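Local coordinates for protein T cell receptor gamma chain (Monodelphis domestica, PDB 7L15) that pairs with a T cell receptor mu chain to form the marsupial gamma mu T cell receptor, which probably takes part in antigen recognition, at residues B[48-53]-B[57-62]; B[70-73]-B[79-82]; B[96-99]-B[104-107]. One frame throughout, in Å; residues are numbered along the deposited sequence.

All three contacts are antiparallel strand pairs of the immunoglobulin V domain, in series along the chain in the order 1, 2, 3. Contacts 1 and 3 belong to the same mixed sheet, their centres about 14 Å apart, whereas contact 2 lies in the four-stranded sheet that faces it. Contact 1 touches contact 2, with centres about 8 Å apart, through Leu50 and Tyr52 on one side and Ala72, Cys80 and Leu82 on the other, and through a probable hydrogen bond between Ser59 and Ala72. Contact 3, about 15 Å from contact 2 between centres, carries one cysteine of the intersheet disulfide; four of its residues reach the mu chain, as do two of contact 1.

Contact 1: B[48-53]-B[57-62]; sequences RLLVYS and SESVPD
Arg48 and Asp62 form a side-on salt bridge in which two nitrogens each take one carboxylate oxygen. Arg48 NE donates to Asp62 OD2 at 2.6 Å, and NH2 of Arg48 reaches OD1 of Asp62 at 2.8 Å along an almost straight line (175°), using the syn lone pair. The guanidinium and carboxylate planes are only 20° apart, so the two bonds hold the groups edge to edge in nearly one plane, while Val51 CB lies over one face of the guanidinium, towards its rim. The remaining nitrogen, NH1, is shared between His36 and the backbone oxygen of Thr115 of the mu chain, which brings this pair to the interface with the mu chain. The strands 48-53 and 58-61 form the C'-C'' hairpin of the V-type immunoglobulin fold, with strand 58-61 outermost in its sheet within the chain. Val51 and Val60 exchange both backbone bonds, and Asp62 N donates to Leu49 O. Near the turn, Ser53 N donates to Glu58 O and Glu58 N returns a bond to Ser53 O; Ser57 and Glu58 both face Ser53, a G1 beta bulge. Tyr52, with CG anti to the backbone N (chi1 171°), extends its ring along the second strand: CD1 of Tyr52 lies 3.2 Å from Glu58 O, and the phenol OH hydrogen-bonds with Ser57 OG at 3.1 Å. Other hydroxyls look outside the hairpin for partners. Ser53 OG is hydrogen-bonded to Asp33 OD2, and Ser59 OG accepts from the backbone N of Ala72 in the opposing sheet, while the methyl CD2 of Leu50 packs 3.7 Å from that same Ser59 OG.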
loop_
_atom_site.group_PDB
_atom_site.type_symbol
_atom_site.label_atom_id
_atom_site.label_comp_id
_atom_site.label_asym_id
_atom_site.label_seq_id
_atom_site.Cartn_x
_atom_site.Cartn_y
_atom_site.Cartn_z
ATOM N N ARG B 48 18.744 3.326 6.029
ATOM C CA ARG B 48 18.519 4.039 7.267
ATOM C C ARG B 48 19.205 5.394 7.192
ATOM O O ARG B 48 20.312 5.514 6.658
ATOM C CB ARG B 48 19.036 3.241 8.458
ATOM C CG ARG B 48 18.547 3.836 9.778
ATOM C CD ARG B 48 19.028 3.046 10.986
ATOM N NE ARG B 48 20.439 3.288 11.244
ATOM C CZ ARG B 48 21.126 2.728 12.233
ATOM N NH1 ARG B 48 20.530 1.882 13.065
ATOM N NH2 ARG B 48 22.414 3.010 12.379
ATOM N N LEU B 49 18.514 6.427 7.672
ATOM C CA LEU B 49 19.075 7.770 7.723
ATOM C C LEU B 49 19.716 8.084 9.066
ATOM O O LEU B 49 20.777 8.709 9.102
ATOM C CB LEU B 49 17.993 8.815 7.431
ATOM C CG LEU B 49 17.148 8.637 6.166
ATOM C CD1 LEU B 49 16.396 9.911 5.813
ATOM C CD2 LEU B 49 17.995 8.197 4.996
ATOM N N LEU B 50 19.097 7.668 10.168
ATOM C CA LEU B 50 19.573 7.995 11.507
ATOM C C LEU B 50 18.916 7.048 12.500
ATOM O O LEU B 50 17.926 6.383 12.191
ATOM C CB LEU B 50 19.272 9.457 11.883
ATOM C CG LEU B 50 17.842 9.947 12.162
ATOM C CD1 LEU B 50 17.309 9.522 13.531
ATOM C CD2 LEU B 50 17.783 11.467 12.051
ATOM N N VAL B 51 19.458 7.027 13.713
ATOM C CA VAL B 51 18.856 6.312 14.827
ATOM C C VAL B 51 18.824 7.239 16.037
ATOM O O VAL B 51 19.745 8.035 16.258
ATOM C CB VAL B 51 19.600 4.998 15.145
ATOM C CG1 VAL B 51 21.049 5.272 15.535
ATOM C CG2 VAL B 51 18.870 4.238 16.241
ATOM N N TYR B 52 17.743 7.161 16.801
ATOM C CA TYR B 52 17.485 8.062 17.909
ATOM C C TYR B 52 17.284 7.236 19.167
ATOM O O TYR B 52 16.490 6.288 19.171
ATOM C CB TYR B 52 16.254 8.927 17.629
ATOM C CG TYR B 52 15.771 9.759 18.800
ATOM C CD1 TYR B 52 16.448 10.906 19.196
ATOM C CD2 TYR B 52 14.621 9.408 19.492
ATOM C CE1 TYR B 52 15.996 11.675 20.261
ATOM C CE2 TYR B 52 14.158 10.168 20.555
ATOM C CZ TYR B 52 14.847 11.299 20.939
ATOM O OH TYR B 52 14.386 12.051 22.003
ATOM N N SER B 53 18.022 7.587 20.217
ATOM C CA SER B 53 17.867 6.973 21.532
ATOM C C SER B 53 16.864 7.802 22.328
ATOM O O SER B 53 17.133 8.963 22.657
ATOM C CB SER B 53 19.213 6.901 22.249
ATOM O OG SER B 53 19.071 6.364 23.553
ATOM N N SER B 57 17.886 10.808 24.572
ATOM C CA SER B 57 17.371 11.894 23.725
ATOM C C SER B 57 18.424 12.357 22.719
ATOM O O SER B 57 18.704 13.548 22.575
ATOM C CB SER B 57 16.875 13.059 24.577
ATOM O OG SER B 57 16.085 13.941 23.791
ATOM N N GLU B 58 18.992 11.392 21.998
ATOM C CA GLU B 58 20.164 11.614 21.164
ATOM C C GLU B 58 19.899 11.106 19.751
ATOM O O GLU B 58 19.471 9.960 19.573
ATOM C CB GLU B 58 21.367 10.907 21.780
ATOM C CG GLU B 58 22.673 11.210 21.113
ATOM C CD GLU B 58 23.796 10.421 21.726
ATOM O OE1 GLU B 58 24.789 10.162 21.018
ATOM O OE2 GLU B 58 23.675 10.050 22.917
ATOM N N SER B 59 20.154 11.952 18.752
ATOM C CA SER B 59 19.892 11.639 17.351
ATOM C C SER B 59 21.213 11.480 16.606
ATOM O O SER B 59 21.964 12.450 16.455
ATOM C CB SER B 59 19.039 12.728 16.704
ATOM O OG SER B 59 19.049 12.603 15.295
ATOM N N VAL B 60 21.471 10.269 16.116
ATOM C CA VAL B 60 22.739 9.892 15.489
ATOM C C VAL B 60 22.552 9.612 14.001
ATOM O O VAL B 60 22.028 8.546 13.635
ATOM C CB VAL B 60 23.328 8.643 16.155
ATOM C CG1 VAL B 60 24.705 8.358 15.582
ATOM C CG2 VAL B 60 23.358 8.798 17.653
ATOM N N PRO B 61 22.979 10.510 13.116
ATOM C CA PRO B 61 22.837 10.247 11.678
ATOM C C PRO B 61 23.830 9.202 11.188
ATOM O O PRO B 61 24.936 9.057 11.706
ATOM C CB PRO B 61 23.104 11.615 11.033
ATOM C CG PRO B 61 22.918 12.623 12.143
ATOM C CD PRO B 61 23.322 11.912 13.403
ATOM N N ASP B 62 23.410 8.456 10.182
ATOM C CA ASP B 62 24.266 7.483 9.532
ATOM C C ASP B 62 25.183 8.196 8.545
ATOM O O ASP B 62 24.971 9.363 8.222
ATOM C CB ASP B 62 23.391 6.414 8.878
ATOM C CG ASP B 62 22.890 5.391 9.890
ATOM O OD1 ASP B 62 23.733 4.689 10.494
ATOM O OD2 ASP B 62 21.669 5.318 10.113
#

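Contact 2: B[70-73]-B[79-82]; sequences VRAY and TCRL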
loop_
_atom_site.group_PDB
_atom_site.type_symbol
_atom_site.label_atom_id
_atom_site.label_comp_id
_atom_site.label_asym_id
_atom_site.label_seq_id
_atom_site.Cartn_x
_atom_site.Cartn_y
_atom_site.Cartn_z
ATOM N N VAL B 70 19.047 16.035 8.696
ATOM C CA VAL B 70 18.037 15.207 9.350
ATOM C C VAL B 70 18.372 15.103 10.828
ATOM O O VAL B 70 19.539 14.947 11.201
ATOM C CB VAL B 70 17.938 13.795 8.733
ATOM C CG1 VAL B 70 17.287 13.869 7.388
ATOM C CG2 VAL B 70 19.335 13.155 8.639
ATOM N N ARG B 71 17.342 15.161 11.666
ATOM C CA ARG B 71 17.521 15.223 13.110
ATOM C C ARG B 71 16.235 14.739 13.761
ATOM O O ARG B 71 15.152 15.228 13.419
ATOM C CB ARG B 71 17.855 16.658 13.551
ATOM C CG ARG B 71 18.332 16.813 14.991
ATOM C CD ARG B 71 18.470 18.293 15.380
ATOM N NE ARG B 71 17.167 18.952 15.491
ATOM C CZ ARG B 71 16.383 18.870 16.562
ATOM N NH1 ARG B 71 15.214 19.496 16.575
ATOM N NH2 ARG B 71 16.766 18.156 17.618
ATOM N N ALA B 72 16.347 13.780 14.676
ATOM C CA ALA B 72 15.200 13.311 15.443
ATOM C C ALA B 72 15.208 13.908 16.844
ATOM O O ALA B 72 16.269 14.082 17.451
ATOM C CB ALA B 72 15.191 11.788 15.539
ATOM N N TYR B 73 14.018 14.209 17.365
ATOM C CA TYR B 73 13.875 14.727 18.719
ATOM C C TYR B 73 12.578 14.180 19.316
ATOM O O TYR B 73 11.863 13.397 18.682
ATOM C CB TYR B 73 13.953 16.262 18.715
ATOM C CG TYR B 73 12.728 16.976 18.194
ATOM C CD1 TYR B 73 12.341 16.873 16.863
ATOM C CD2 TYR B 73 11.970 17.784 19.032
ATOM C CE1 TYR B 73 11.210 17.538 16.389
ATOM C CE2 TYR B 73 10.844 18.452 18.572
ATOM C CZ TYR B 73 10.469 18.327 17.254
ATOM O OH TYR B 73 9.351 18.994 16.812
ATOM N N THR B 79 6.294 10.830 21.590
ATOM C CA THR B 79 6.359 10.693 20.141
ATOM C C THR B 79 7.735 11.097 19.633
ATOM O O THR B 79 8.253 12.153 20.008
ATOM C CB THR B 79 5.291 11.567 19.488
ATOM O OG1 THR B 79 4.016 10.939 19.633
ATOM C CG2 THR B 79 5.585 11.798 18.013
ATOM N N CYS B 80 8.323 10.261 18.780
ATOM C CA CYS B 80 9.540 10.631 18.076
ATOM C C CYS B 80 9.195 11.333 16.767
ATOM O O CYS B 80 8.290 10.914 16.040
ATOM C CB CYS B 80 10.408 9.405 17.802
ATOM S SG CYS B 80 12.063 9.828 17.173
ATOM N N ARG B 81 9.926 12.406 16.475
ATOM C CA ARG B 81 9.703 13.225 15.293
ATOM C C ARG B 81 11.004 13.370 14.514
ATOM O O ARG B 81 12.070 13.561 15.103
ATOM C CB ARG B 81 9.156 14.622 15.664
ATOM C CG ARG B 81 7.738 14.620 16.241
ATOM C CD ARG B 81 7.247 16.035 16.565
ATOM N NE ARG B 81 6.817 16.774 15.376
ATOM C CZ ARG B 81 5.558 17.126 15.120
ATOM N NH1 ARG B 81 5.263 17.789 14.009
ATOM N NH2 ARG B 81 4.592 16.811 15.973
ATOM N N LEU B 82 10.909 13.281 13.189
ATOM C CA LEU B 82 12.037 13.475 12.289
ATOM C C LEU B 82 11.859 14.789 11.542
ATOM O O LEU B 82 10.833 15.001 10.886
ATOM C CB LEU B 82 12.152 12.314 11.295
ATOM C CG LEU B 82 13.147 12.476 10.141
ATOM C CD1 LEU B 82 14.580 12.431 10.656
ATOM C CD2 LEU B 82 12.922 11.431 9.051
#
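Tyr73 and Arg81 form the hydrogen-bonded pair of this antiparallel hairpin, strands D and E of the V-type immunoglobulin fold; their side chains lie on the solvent-facing side, opposite the buried face of Ala72 and Leu82. Tyr73 N donates to Arg81 O, and Arg81 N returns the bond to Tyr73 O, each at 3.1 Å. On the inner side lie Ala72, Cys80 and Leu82, all buried between the two sheets. The Ala72 methyl CB meets Cys80 SG at 4.0 Å, and Leu82 CD1 comes 4.1 Å from Val70 CB. This apolar layer is closed from the facing sheet by Leu50 and Tyr52, with Trp37 lying against both Cys80 and Leu82. The other side is more open to solvent, though its atoms come no less close; Tyr73 and Arg81 are both partly exposed. CG of Tyr73 sits between its own backbone N and carbonyl carbon (chi1 75°), which swings the ring across to the neighbouring strand, where it runs alongside the Arg81 chain in the same direction. Along the ring flank the contact is between carbons: Tyr73 CE1 lies 3.6 Å from Arg81 CB. The ring and guanidinium planes are 49° apart, and Tyr73 OH approaches the guanidinium obliquely. At its far end the phenol reaches the bend of the arginine chain, Tyr73 OH lying 3.6 Å from Arg81 CD.

Contact 3: B[96-99]-B[104-107]; sequences HCAS and VKVF
With CG of Phe107 beside its backbone N and anti to the carbonyl carbon (chi1 -75°), the phenyl ring is laid over the partner strand, and chi2 of 70° turns one face onto the Ala98 methyl. The strands are F and G of the V-type immunoglobulin fold, whose hairpin loop corresponds to CDR3. Ala98 CB makes a CH-pi contact, 3.8 Å from the centroid of the Phe107 ring and only 11° off its normal. His96 approaches differently: its CB lies in the ring plane at the edge, 4.0 Å from Phe107 CD2. The outer side of this group belongs to the chain interface: Pro59 of the mu chain packs on both His96 and Phe107, and Trp53 of the mu chain meets the His96 ring edge-to-face, while His96 ND1 is hydrogen-bonded to the backbone oxygen of Gly108. Ala98 and Phe107 are a non-hydrogen-bonded pair, and the adjoining bonds come from Ser99 and Val106: Ser99 N donates to Val106 O at 2.7 Å, and Val106 N donates to Ser99 O at 2.8 Å. On the inner side of strand 96-99, pointing away from 104-107, Cys97 forms the disulfide with Cys25 that joins the two sheets beside Trp37. Lys105 runs back across the hairpin; its NZ is hydrogen-bonded to Tyr38 OH, and its backbone N donates to Tyr51 OH of the mu chain. Along the way its aliphatic chain brushes strand 96-99, Lys105 CE passing 4.1 Å from Ala98 CB.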
loop_
_atom_site.group_PDB
_atom_site.type_symbol
_atom_site.label_atom_id
_atom_site.label_comp_id
_atom_site.label_asym_id
_atom_site.label_seq_id
_atom_site.Cartn_x
_atom_site.Cartn_y
_atom_site.Cartn_z
ATOM N N HIS B 96 9.993 5.791 6.822
ATOM C CA HIS B 96 9.447 4.850 7.787
ATOM C C HIS B 96 10.230 4.956 9.084
ATOM O O HIS B 96 11.464 4.923 9.069
ATOM C CB HIS B 96 9.551 3.412 7.284
ATOM C CG HIS B 96 8.826 3.147 6.000
ATOM N ND1 HIS B 96 7.556 2.622 5.963
ATOM C CD2 HIS B 96 9.212 3.285 4.711
ATOM C CE1 HIS B 96 7.182 2.467 4.707
ATOM N NE2 HIS B 96 8.164 2.874 3.927
ATOM N N CYS B 97 9.526 5.048 10.200
ATOM C CA CYS B 97 10.191 4.780 11.464
ATOM C C CYS B 97 10.152 3.284 11.745
ATOM O O CYS B 97 9.297 2.562 11.240
ATOM C CB CYS B 97 9.549 5.555 12.614
ATOM S SG CYS B 97 7.809 5.243 12.886
ATOM N N ALA B 98 11.113 2.815 12.532
ATOM C CA ALA B 98 11.222 1.389 12.780
ATOM C C ALA B 98 11.729 1.161 14.193
ATOM O O ALA B 98 12.315 2.055 14.814
ATOM C CB ALA B 98 12.152 0.718 11.771
ATOM N N SER B 99 11.510 -0.059 14.688
ATOM C CA SER B 99 12.048 -0.446 15.986
ATOM C C SER B 99 12.408 -1.924 15.996
ATOM O O SER B 99 11.651 -2.763 15.499
ATOM C CB SER B 99 11.053 -0.159 17.119
ATOM O OG SER B 99 11.679 -0.373 18.367
ATOM N N VAL B 104 13.778 -9.263 15.092
ATOM C CA VAL B 104 12.821 -8.797 14.093
ATOM C C VAL B 104 12.710 -7.286 14.193
ATOM O O VAL B 104 12.557 -6.745 15.294
ATOM C CB VAL B 104 11.442 -9.448 14.288
ATOM C CG1 VAL B 104 10.342 -8.624 13.582
ATOM C CG2 VAL B 104 11.467 -10.873 13.765
ATOM N N LYS B 105 12.773 -6.608 13.047
ATOM C CA LYS B 105 12.577 -5.165 12.999
ATOM C C LYS B 105 11.164 -4.870 12.519
ATOM O O LYS B 105 10.733 -5.403 11.496
ATOM C CB LYS B 105 13.610 -4.491 12.091
ATOM C CG LYS B 105 13.883 -3.040 12.461
ATOM C CD LYS B 105 15.370 -2.733 12.428
ATOM C CE LYS B 105 15.624 -1.240 12.551
ATOM N NZ LYS B 105 17.078 -0.907 12.457
ATOM N N VAL B 106 10.452 -4.029 13.267
ATOM C CA VAL B 106 9.077 -3.643 12.969
ATOM C C VAL B 106 9.067 -2.201 12.482
ATOM O O VAL B 106 9.713 -1.330 13.076
ATOM C CB VAL B 106 8.164 -3.799 14.199
ATOM C CG1 VAL B 106 6.726 -3.599 13.799
ATOM C CG2 VAL B 106 8.363 -5.159 14.850
ATOM N N PHE B 107 8.302 -1.951 11.426
ATOM C CA PHE B 107 8.303 -0.683 10.712
ATOM C C PHE B 107 6.930 -0.037 10.761
ATOM O O PHE B 107 5.902 -0.715 10.646
ATOM C CB PHE B 107 8.673 -0.862 9.224
ATOM C CG PHE B 107 10.125 -1.118 8.975
ATOM C CD1 PHE B 107 10.709 -2.323 9.337
ATOM C CD2 PHE B 107 10.908 -0.149 8.348
ATOM C CE1 PHE B 107 12.049 -2.556 9.095
ATOM C CE2 PHE B 107 12.243 -0.371 8.098
ATOM C CZ PHE B 107 12.823 -1.579 8.474
#